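Local coordinates for mandelate racemase/muconate lactonizing enzyme-like protein (Rubrobacter xylanophilus DSM 9941, PDB 2QQ6), which binds magnesium in an enolase-superfamily barrel and may act as a lyase, as inferred for its family, at residues Asn129-Val133 with His345-Met349; Leu114-Arg119 with Val332-Ser337; Ile50-Met54 with Ala90-Ile94; Asp354-Pro359 with Gly378-Glu383; Asn185-Ser189 with Arg220-Ser225. All blocks are in the same frame, centred on the assembly; numbering follows the deposited sequence.

Interaction 1 of 5, residues Asn129-Val133 with His345-Met349; sequences NAGTV and HAIDM
Two loops that follow barrel strands of the enolase-superfamily C-terminal domain meet at the mouth of the barrel: segment 129-133 comes after strand 121-127, segment 345-349 after strand 342-344. Residues 130-132 have helical backbone angles, closed by T132 N to N129 O (3.2 Å), a bond the hydroxyl T132 OG1 repeats (3.1 Å). A346-M349 form a type I turn, M349 N to A346 O being 3.3 Å. The CA atoms of A130 and H345 lie 5.6 Å apart, those of G131 and D348 6.1 Å. Van der Waals contacts centre on H345, whose t rotamer (chi2 -69°) sets CE1 3.3 Å from A130 CA and 3.6 Å from V133 CG2, the valine meeting the ring edge. D348, chi1 p, turns its carboxylate to A130 and G131, OD1 being 3.1 Å from A130 CB and OD2 3.2 Å from G131 CA. The H345 side chain is about 7 Å from the magnesium ion held by D216, E242 and E268. Imidazole and carboxylate thus meet carbon atoms, a contact of van der Waals touch and not of polar pairing.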
# COMPACT_ATOMS: atom_id res chain seq x y z
N ASN B 129 6.82 -18.79 18.31
CA ASN B 129 7.42 -19.13 17.02
C ASN B 129 8.33 -17.99 16.59
O ASN B 129 8.79 -17.94 15.44
CB ASN B 129 6.31 -19.34 15.98
CG ASN B 129 6.33 -20.73 15.38
OD1 ASN B 129 7.29 -21.10 14.69
ND2 ASN B 129 5.28 -21.51 15.63
N ALA B 130 8.61 -17.10 17.54
CA ALA B 130 9.42 -15.91 17.35
C ALA B 130 10.76 -16.02 16.59
O ALA B 130 11.08 -15.16 15.77
CB ALA B 130 9.65 -15.24 18.71
N GLY B 131 11.54 -17.06 16.85
CA GLY B 131 12.83 -17.17 16.18
C GLY B 131 12.87 -17.84 14.81
O GLY B 131 13.87 -17.71 14.09
N THR B 132 11.79 -18.54 14.44
CA THR B 132 11.66 -19.26 13.17
C THR B 132 11.49 -18.33 11.97
O THR B 132 11.55 -18.76 10.81
CB THR B 132 10.41 -20.16 13.17
OG1 THR B 132 10.08 -20.56 14.51
CG2 THR B 132 10.64 -21.39 12.27
N VAL B 133 11.26 -17.06 12.30
CA VAL B 133 11.04 -15.97 11.36
C VAL B 133 11.75 -15.88 10.00
O VAL B 133 12.97 -15.74 9.91
CB VAL B 133 11.26 -14.60 12.09
CG1 VAL B 133 11.29 -13.44 11.06
CG2 VAL B 133 10.15 -14.37 13.13
N HIS B 345 6.15 -10.64 20.63
CA HIS B 345 6.82 -11.55 19.71
C HIS B 345 8.32 -11.60 20.01
O HIS B 345 9.11 -11.94 19.13
CB HIS B 345 6.55 -11.04 18.29
CG HIS B 345 6.82 -12.04 17.20
ND1 HIS B 345 8.09 -12.46 16.87
CD2 HIS B 345 5.98 -12.66 16.34
CE1 HIS B 345 8.02 -13.30 15.85
NE2 HIS B 345 6.75 -13.44 15.51
N ALA B 346 8.71 -11.29 21.24
CA ALA B 346 10.14 -11.27 21.59
C ALA B 346 10.61 -12.20 22.71
O ALA B 346 11.58 -11.91 23.40
CB ALA B 346 10.55 -9.85 21.91
N ILE B 347 9.93 -13.33 22.87
CA ILE B 347 10.29 -14.29 23.90
C ILE B 347 11.69 -14.85 23.63
O ILE B 347 12.36 -15.35 24.52
CB ILE B 347 9.24 -15.44 23.95
CG1 ILE B 347 9.00 -15.89 25.39
CG2 ILE B 347 9.70 -16.63 23.11
CD1 ILE B 347 10.20 -16.48 26.08
N ASP B 348 12.14 -14.73 22.38
CA ASP B 348 13.43 -15.28 21.98
C ASP B 348 14.63 -14.33 21.94
O ASP B 348 15.72 -14.74 21.51
CB ASP B 348 13.29 -15.96 20.62
CG ASP B 348 13.16 -14.97 19.47
OD1 ASP B 348 12.38 -14.00 19.59
OD2 ASP B 348 13.84 -15.17 18.44
N MSE B 349 14.46 -13.07 22.34
CA MSE B 349 15.59 -12.13 22.33
C MSE B 349 15.77 -11.43 23.68
O MSE B 349 14.96 -10.59 24.09
CB MSE B 349 15.45 -11.09 21.21
CG MSE B 349 14.33 -10.09 21.37
SE MSE B 349 14.46 -8.65 20.03
CE MSE B 349 15.36 -7.28 21.13

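Interaction 2 of 5, residues Leu114-Arg119 with Val332-Ser337; sequences LGGAFR and VCAAVS
Segment 114-119 is an irregular loop wrapped over the C-terminal end of helix 323-334, with A335 the first residue to leave helical angles and A117 CA 4.7 Å from A335 CA. L114 (chi1 m, chi2 t) lays CD1 3.9 Å from V332 CG2 and CB 4.0 Å from A335 CB. G115 and G116 turn the loop at positive phi (99° and 114°), and G116 O receives a CA-H...O contact from A335 CA at 3.2 Å. F118 N then donates to A334 O (2.8 Å, 168°). The F118 ring, chi1 m and chi2 74°, lies with one face over V336 C and S337 CA. R119 (chi1 p, chi2 t, chi3 p, chi4 66°) curls back so that NH1 donates to V336 O at 2.9 Å. Beyond the segments, L298 of helix 298-310 touches L114 and V332. The loop thus donates to A334 O, in the last helical turn, and to V336 O, two residues on; it belongs to the connection from helix 86-106 to the first barrel strand, 121-127, of the enolase-type fold.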
# COMPACT_ATOMS: atom_id res chain seq x y z
N LEU B 114 -6.09 10.10 24.42
CA LEU B 114 -6.92 9.24 23.60
C LEU B 114 -8.27 8.97 24.25
O LEU B 114 -8.90 7.93 24.00
CB LEU B 114 -6.20 7.92 23.32
CG LEU B 114 -4.90 8.10 22.53
CD1 LEU B 114 -4.22 6.75 22.32
CD2 LEU B 114 -5.19 8.76 21.20
N GLY B 115 -8.72 9.90 25.09
CA GLY B 115 -10.00 9.75 25.74
C GLY B 115 -9.96 9.24 27.16
O GLY B 115 -10.97 9.31 27.86
N GLY B 116 -8.82 8.72 27.60
CA GLY B 116 -8.75 8.22 28.96
C GLY B 116 -8.54 6.72 29.04
O GLY B 116 -8.54 6.03 28.02
N ALA B 117 -8.40 6.20 30.26
CA ALA B 117 -8.15 4.79 30.44
C ALA B 117 -9.28 4.02 31.09
O ALA B 117 -9.93 4.50 32.02
CB ALA B 117 -6.88 4.60 31.26
N PHE B 118 -9.52 2.81 30.57
CA PHE B 118 -10.54 1.92 31.08
C PHE B 118 -9.84 0.96 32.03
O PHE B 118 -10.41 0.51 33.03
CB PHE B 118 -11.21 1.14 29.94
CG PHE B 118 -12.15 1.96 29.11
CD1 PHE B 118 -11.66 2.89 28.20
CD2 PHE B 118 -13.52 1.83 29.26
CE1 PHE B 118 -12.54 3.68 27.46
CE2 PHE B 118 -14.41 2.62 28.52
CZ PHE B 118 -13.91 3.55 27.62
N ARG B 119 -8.59 0.65 31.70
CA ARG B 119 -7.75 -0.24 32.50
C ARG B 119 -6.34 0.35 32.48
O ARG B 119 -5.93 0.95 31.48
CB ARG B 119 -7.75 -1.65 31.92
CG ARG B 119 -7.07 -1.76 30.55
CD ARG B 119 -7.31 -3.13 29.92
NE ARG B 119 -8.73 -3.39 29.78
CZ ARG B 119 -9.54 -2.71 28.97
NH1 ARG B 119 -9.06 -1.73 28.22
NH2 ARG B 119 -10.83 -3.00 28.92
N VAL B 332 -3.27 2.51 23.62
CA VAL B 332 -4.51 2.34 22.87
C VAL B 332 -5.31 1.21 23.51
O VAL B 332 -6.53 1.32 23.67
CB VAL B 332 -4.21 2.01 21.39
CG1 VAL B 332 -5.50 1.66 20.65
CG2 VAL B 332 -3.55 3.22 20.73
N CYS B 333 -4.62 0.14 23.90
CA CYS B 333 -5.28 -0.98 24.56
C CYS B 333 -6.01 -0.51 25.81
O CYS B 333 -7.00 -1.11 26.23
CB CYS B 333 -4.26 -2.04 24.97
SG CYS B 333 -3.44 -2.85 23.61
N ALA B 334 -5.52 0.56 26.41
CA ALA B 334 -6.11 1.10 27.63
C ALA B 334 -7.33 1.95 27.40
O ALA B 334 -8.28 1.92 28.18
CB ALA B 334 -5.06 1.90 28.37
N ALA B 335 -7.30 2.72 26.31
CA ALA B 335 -8.38 3.64 25.94
C ALA B 335 -9.60 3.04 25.25
O ALA B 335 -10.46 3.77 24.75
CB ALA B 335 -7.80 4.76 25.07
N VAL B 336 -9.69 1.72 25.20
CA VAL B 336 -10.82 1.09 24.54
C VAL B 336 -11.42 -0.01 25.38
O VAL B 336 -10.70 -0.81 25.98
CB VAL B 336 -10.40 0.53 23.18
CG1 VAL B 336 -9.97 1.66 22.26
CG2 VAL B 336 -9.27 -0.46 23.35
N SER B 337 -12.75 -0.07 25.42
CA SER B 337 -13.45 -1.06 26.23
C SER B 337 -13.34 -2.50 25.74
O SER B 337 -13.40 -3.44 26.53
CB SER B 337 -14.94 -0.69 26.34
OG SER B 337 -15.70 -1.30 25.31

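Interaction 3 of 5, residues Ile50-Met54 with Ala90-Ile94; sequences IVMNM and ALSGI
Helices 44-53 and 86-106 of the N-terminal domain pack against each other through 50-54 and 90-94, closest at V51 and A90, whose CA atoms are 5.8 Å apart. The latter segment is helical throughout; 50-54 lies on the last part of helix 44-53. I50, with chi1 m and chi2 t, points its CA-CB bond at the partner helix and brings CG2 to 3.6 Å from A90 CB; P43 of the second subunit also packs on it. V51, a t rotamer, has CG2 3.9 Å from A90 CB and CG1 3.8 Å from I94 CD1. M52 turns its CA-CB bond away, and its side chain touches V11 and T13 of strand 10-17. At M54, a selenomethionine with chi1 and chi2 both m, CB stands 4.0 Å from I94 CD1 and SE 4.0 Å from L91 CD2. Both L91 and I94 adopt the m,t rotamer. M73 of helix 66-76 packs on both M54 and L91. All contacting residues are buried and every contact between the segments joins apolar side chains, so cohesion rests on hydrophobic burial, with the small A90 letting the two backbones approach closely.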
# COMPACT_ATOMS: atom_id res chain seq x y z
N ILE B 50 10.52 7.43 2.94
CA ILE B 50 9.13 7.87 2.95
C ILE B 50 8.96 8.86 4.09
O ILE B 50 8.48 9.97 3.90
CB ILE B 50 8.17 6.69 3.16
CG1 ILE B 50 8.30 5.70 2.00
CG2 ILE B 50 6.73 7.19 3.29
CD1 ILE B 50 7.58 4.41 2.23
N VAL B 51 9.38 8.43 5.28
CA VAL B 51 9.29 9.26 6.46
C VAL B 51 9.98 10.60 6.25
O VAL B 51 9.42 11.65 6.56
CB VAL B 51 9.96 8.57 7.66
CG1 VAL B 51 9.99 9.51 8.85
CG2 VAL B 51 9.21 7.30 8.02
N MSE B 52 11.19 10.56 5.71
CA MSE B 52 11.97 11.76 5.49
C MSE B 52 11.30 12.70 4.48
O MSE B 52 11.20 13.91 4.73
CB MSE B 52 13.39 11.39 5.04
CG MSE B 52 14.48 12.14 5.81
SE MSE B 52 14.16 12.10 7.78
CE MSE B 52 12.90 13.62 7.95
N ASN B 53 10.84 12.13 3.37
CA ASN B 53 10.15 12.86 2.30
C ASN B 53 8.96 13.62 2.88
O ASN B 53 8.43 14.54 2.26
CB ASN B 53 9.68 11.88 1.22
CG ASN B 53 8.77 12.53 0.18
OD1 ASN B 53 7.63 12.87 0.46
ND2 ASN B 53 9.28 12.70 -1.04
N MSE B 54 8.57 13.22 4.08
CA MSE B 54 7.44 13.80 4.78
C MSE B 54 7.73 15.04 5.60
O MSE B 54 6.80 15.70 6.05
CB MSE B 54 6.84 12.74 5.70
CG MSE B 54 5.92 11.77 5.01
SE MSE B 54 4.31 12.69 4.39
CE MSE B 54 4.75 12.76 2.48
N ALA B 90 4.80 3.82 7.47
CA ALA B 90 5.72 4.92 7.74
C ALA B 90 5.02 6.00 8.58
O ALA B 90 5.43 6.30 9.71
CB ALA B 90 6.20 5.50 6.43
N LEU B 91 3.95 6.58 8.05
CA LEU B 91 3.21 7.58 8.80
C LEU B 91 2.87 7.07 10.21
O LEU B 91 2.81 7.84 11.16
CB LEU B 91 1.89 7.94 8.10
CG LEU B 91 1.80 8.61 6.73
CD1 LEU B 91 0.34 8.85 6.45
CD2 LEU B 91 2.56 9.93 6.69
N SER B 92 2.63 5.77 10.33
CA SER B 92 2.28 5.21 11.63
C SER B 92 3.33 5.57 12.68
O SER B 92 2.99 5.88 13.83
CB SER B 92 2.15 3.68 11.55
OG SER B 92 1.01 3.28 10.80
N GLY B 93 4.60 5.53 12.26
CA GLY B 93 5.71 5.85 13.15
C GLY B 93 5.68 7.32 13.48
O GLY B 93 5.69 7.72 14.64
N ILE B 94 5.65 8.14 12.44
CA ILE B 94 5.59 9.58 12.64
C ILE B 94 4.40 9.95 13.52
O ILE B 94 4.49 10.86 14.34
CB ILE B 94 5.42 10.30 11.31
CG1 ILE B 94 6.51 9.87 10.34
CG2 ILE B 94 5.42 11.80 11.55
CD1 ILE B 94 6.34 10.43 8.95

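Interaction 4 of 5, residues Asp354-Pro359 with Gly378-Glu383; sequences DFVRYP and GLELDE
A two-stranded antiparallel ribbon in the C-terminal part of the chain pairs strand 356-357 with strand 380-381, the segments running 147° apart. V356 and L381 form the non-hydrogen-bonded pair (CA-CA 4.6 Å), R357 and E380 the hydrogen-bonded one. R357 N donates to E380 O (2.6 Å) and E380 N to R357 O (3.2 Å); further along, D382 N reaches F355 O at 3.0 Å, and V356 CA makes a CA-H...O contact with E380 O (3.1 Å). On the face bearing R357 and E380, the arginine (chi1 m, chi2 and chi3 t) brings NH1 to E380 OE1 in a 2.9 Å salt bridge, its guanidinium face lying over D382 CA. V356, a t rotamer on the other face, packs CG1 3.4 Å from L379 CB, which also lies 4.1 Å from Y358 CD1 at the ring edge. D382 is the N-cap of helix 383-388, its OD1 accepting from A385 N. Y358 OH is hydrogen-bonded to E370 O in strand 368-370, while P323, V324 and V327 of helix 323-334 cover V356 and L379.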
# COMPACT_ATOMS: atom_id res chain seq x y z
N ASP B 354 16.30 -3.95 26.93
CA ASP B 354 17.43 -3.04 27.01
C ASP B 354 17.37 -1.86 26.06
O ASP B 354 18.33 -1.09 25.95
CB ASP B 354 18.73 -3.82 26.79
CG ASP B 354 18.84 -5.03 27.71
OD1 ASP B 354 18.57 -4.89 28.92
OD2 ASP B 354 19.21 -6.12 27.21
N PHE B 355 16.25 -1.69 25.38
CA PHE B 355 16.09 -0.60 24.41
C PHE B 355 15.49 0.66 25.00
O PHE B 355 15.71 1.76 24.49
CB PHE B 355 15.18 -1.03 23.27
CG PHE B 355 15.89 -1.71 22.15
CD1 PHE B 355 15.75 -3.08 21.94
CD2 PHE B 355 16.67 -0.97 21.26
CE1 PHE B 355 16.37 -3.71 20.85
CE2 PHE B 355 17.30 -1.58 20.17
CZ PHE B 355 17.15 -2.95 19.96
N VAL B 356 14.71 0.50 26.06
CA VAL B 356 14.02 1.61 26.67
C VAL B 356 14.12 1.57 28.17
O VAL B 356 14.07 0.49 28.76
CB VAL B 356 12.53 1.57 26.30
CG1 VAL B 356 11.75 2.55 27.16
CG2 VAL B 356 12.35 1.88 24.83
N ARG B 357 14.25 2.74 28.79
CA ARG B 357 14.30 2.82 30.25
C ARG B 357 12.84 3.04 30.68
O ARG B 357 12.25 4.08 30.38
CB ARG B 357 15.19 4.00 30.70
CG ARG B 357 16.54 4.08 29.97
CD ARG B 357 17.45 5.20 30.51
NE ARG B 357 18.45 5.63 29.52
CZ ARG B 357 18.35 6.73 28.78
NH1 ARG B 357 17.30 7.52 28.91
NH2 ARG B 357 19.29 7.04 27.89
N TYR B 358 12.26 2.05 31.37
CA TYR B 358 10.87 2.14 31.79
C TYR B 358 10.71 2.42 33.29
O TYR B 358 11.33 1.77 34.12
CB TYR B 358 10.11 0.85 31.43
CG TYR B 358 8.61 1.00 31.42
CD1 TYR B 358 7.97 1.72 30.40
CD2 TYR B 358 7.83 0.52 32.47
CE1 TYR B 358 6.60 1.96 30.44
CE2 TYR B 358 6.45 0.75 32.51
CZ TYR B 358 5.84 1.48 31.49
OH TYR B 358 4.49 1.74 31.54
N PRO B 359 9.86 3.40 33.63
CA PRO B 359 9.52 3.87 34.98
C PRO B 359 9.93 3.02 36.17
O PRO B 359 10.80 3.43 36.95
CB PRO B 359 8.02 4.07 34.87
CG PRO B 359 7.93 4.75 33.53
CD PRO B 359 8.94 4.00 32.65
N GLY B 378 5.54 7.42 28.58
CA GLY B 378 6.12 7.12 29.87
C GLY B 378 7.34 6.24 29.71
O GLY B 378 7.54 5.32 30.51
N LEU B 379 8.14 6.49 28.68
CA LEU B 379 9.34 5.69 28.46
C LEU B 379 10.46 6.51 27.84
O LEU B 379 10.22 7.61 27.33
CB LEU B 379 9.03 4.48 27.58
CG LEU B 379 8.66 4.60 26.10
CD1 LEU B 379 9.76 5.27 25.30
CD2 LEU B 379 8.42 3.20 25.57
N GLU B 380 11.67 5.96 27.86
CA GLU B 380 12.82 6.65 27.31
C GLU B 380 13.82 5.76 26.58
O GLU B 380 14.20 4.68 27.05
CB GLU B 380 13.52 7.42 28.42
CG GLU B 380 14.60 8.35 27.93
CD GLU B 380 14.97 9.39 28.97
OE1 GLU B 380 15.98 10.10 28.75
OE2 GLU B 380 14.24 9.51 29.98
N LEU B 381 14.25 6.23 25.42
CA LEU B 381 15.20 5.51 24.58
C LEU B 381 16.60 5.46 25.17
O LEU B 381 17.28 6.48 25.29
CB LEU B 381 15.26 6.14 23.19
CG LEU B 381 16.32 5.60 22.22
CD1 LEU B 381 15.94 4.19 21.80
CD2 LEU B 381 16.43 6.49 21.00
N ASP B 382 17.02 4.25 25.55
CA ASP B 382 18.36 4.03 26.08
C ASP B 382 19.24 4.17 24.84
O ASP B 382 19.64 3.19 24.23
CB ASP B 382 18.46 2.60 26.65
CG ASP B 382 19.81 2.31 27.31
OD1 ASP B 382 20.86 2.63 26.71
OD2 ASP B 382 19.80 1.73 28.42
N GLU B 383 19.50 5.42 24.46
CA GLU B 383 20.32 5.72 23.30
C GLU B 383 21.47 4.72 23.14
O GLU B 383 21.81 4.30 22.03
CB GLU B 383 20.89 7.14 23.44
CG GLU B 383 21.90 7.54 22.37
CD GLU B 383 21.29 8.36 21.25
OE1 GLU B 383 20.80 9.48 21.52
OE2 GLU B 383 21.30 7.89 20.08

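Interaction 5 of 5, residues Asn185-Ser189 with Arg220-Ser225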
# COMPACT_ATOMS: atom_id res chain seq x y z
N ASN B 185 -0.39 -23.28 -5.22
CA ASN B 185 -1.78 -23.42 -4.80
C ASN B 185 -1.69 -23.43 -3.28
O ASN B 185 -0.58 -23.42 -2.72
CB ASN B 185 -2.43 -24.71 -5.32
CG ASN B 185 -1.61 -25.96 -5.03
OD1 ASN B 185 -0.98 -26.10 -3.98
ND2 ASN B 185 -1.64 -26.89 -5.97
N GLY B 186 -2.82 -23.44 -2.59
CA GLY B 186 -2.75 -23.44 -1.14
C GLY B 186 -3.38 -24.67 -0.55
O GLY B 186 -3.96 -24.62 0.53
N ALA B 187 -3.25 -25.78 -1.27
CA ALA B 187 -3.84 -27.03 -0.84
C ALA B 187 -3.06 -27.67 0.30
O ALA B 187 -1.86 -27.52 0.38
CB ALA B 187 -3.90 -27.97 -2.03
N ILE B 188 -3.77 -28.36 1.19
CA ILE B 188 -3.14 -29.06 2.32
C ILE B 188 -3.31 -30.53 2.04
O ILE B 188 -4.44 -30.99 1.85
CB ILE B 188 -3.83 -28.76 3.68
CG1 ILE B 188 -3.77 -27.27 3.99
CG2 ILE B 188 -3.16 -29.55 4.79
CD1 ILE B 188 -4.30 -26.93 5.37
N SER B 189 -2.22 -31.27 2.00
CA SER B 189 -2.27 -32.70 1.71
C SER B 189 -2.83 -33.50 2.87
O SER B 189 -2.89 -33.02 4.00
CB SER B 189 -0.88 -33.21 1.35
OG SER B 189 -0.04 -33.22 2.48
N ARG B 220 -2.25 -18.87 3.82
CA ARG B 220 -1.62 -19.51 2.66
C ARG B 220 -2.50 -20.53 1.96
O ARG B 220 -2.04 -21.16 1.01
CB ARG B 220 -0.35 -20.26 3.07
CG ARG B 220 0.48 -19.67 4.19
CD ARG B 220 1.53 -18.72 3.68
NE ARG B 220 2.50 -18.43 4.73
CZ ARG B 220 3.51 -17.58 4.60
NH1 ARG B 220 3.69 -16.92 3.46
NH2 ARG B 220 4.34 -17.39 5.61
N PHE B 221 -3.76 -20.70 2.38
CA PHE B 221 -4.57 -21.75 1.77
C PHE B 221 -5.88 -21.44 1.07
O PHE B 221 -6.50 -20.40 1.30
CB PHE B 221 -4.81 -22.84 2.81
CG PHE B 221 -3.61 -23.08 3.67
CD1 PHE B 221 -3.33 -22.25 4.74
CD2 PHE B 221 -2.71 -24.10 3.35
CE1 PHE B 221 -2.17 -22.42 5.49
CE2 PHE B 221 -1.55 -24.29 4.09
CZ PHE B 221 -1.28 -23.45 5.16
N ASP B 222 -6.27 -22.37 0.22
CA ASP B 222 -7.49 -22.30 -0.56
C ASP B 222 -8.70 -22.62 0.30
O ASP B 222 -8.58 -23.12 1.42
CB ASP B 222 -7.45 -23.27 -1.74
CG ASP B 222 -7.22 -24.70 -1.30
OD1 ASP B 222 -7.59 -25.04 -0.15
OD2 ASP B 222 -6.67 -25.49 -2.10
N ILE B 223 -9.87 -22.34 -0.25
CA ILE B 223 -11.11 -22.58 0.46
C ILE B 223 -11.22 -23.97 1.08
O ILE B 223 -11.44 -24.09 2.29
CB ILE B 223 -12.32 -22.29 -0.47
CG1 ILE B 223 -12.51 -20.77 -0.61
CG2 ILE B 223 -13.58 -22.92 0.09
CD1 ILE B 223 -12.87 -20.10 0.69
N PRO B 224 -11.05 -25.03 0.26
CA PRO B 224 -11.14 -26.41 0.75
C PRO B 224 -10.23 -26.73 1.95
O PRO B 224 -10.70 -27.22 2.98
CB PRO B 224 -10.78 -27.24 -0.48
CG PRO B 224 -11.29 -26.41 -1.58
CD PRO B 224 -10.81 -25.03 -1.19
N SER B 225 -8.95 -26.43 1.81
CA SER B 225 -8.01 -26.71 2.89
C SER B 225 -8.38 -25.93 4.16
O SER B 225 -8.41 -26.48 5.26
CB SER B 225 -6.57 -26.36 2.44
OG SER B 225 -6.15 -27.17 1.34
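I188 lies over one face of the F221 ring, its CD1 4.2 Å from the ring centroid in a CH-pi contact and its CG1 3.4 Å from F221 CD2. Both segments are loops that run into helices of the beta-alpha barrel: S189 is the N-cap of helix 190-207, and D222 is the N-cap of helix 223-233, its OD1 accepting from S225 N at 2.8 Å. Where the loops meet, G186 CA is only 3.8 Å from F221 CA. A side chain at G186 would run into R220 O and F221 CA, so glycine permits this approach. G186 O accepts from D222 N (3.2 Å), just ahead of helix 223-233. The R220 side chain reaches elsewhere, to a salt bridge with D173 and a hydrogen bond to A136 O, about 7 Å from the side chain of the magnesium ligand D216; F79 of the second subunit packs on it. Beside the N-cap, S225 (chi1 m) turns its hydroxyl to the facing loop, where I188 N donates to S225 OG at 2.7 Å.

How the interactions relate
From the N terminus, interaction 3 comes first, closing a 35-residue loop that contains helix 66-76 and joining two helices of the N-terminal domain. Interaction 2 then opens on the connection out of that domain and closes on helix 323-334, spanning most of the barrel. Interaction 1 opens inside that span, after the first barrel strand, and closes beyond it at 345-349, so the two cross. Interaction 5 is nested within both, linking loops that lead into successive barrel helices. Interaction 4 follows in series as a short ribbon late in the chain. It meets interaction 1 directly, M349 CE packing 3.7 Å from F355 CE1, while its centre lies about 44 Å from that of interaction 5.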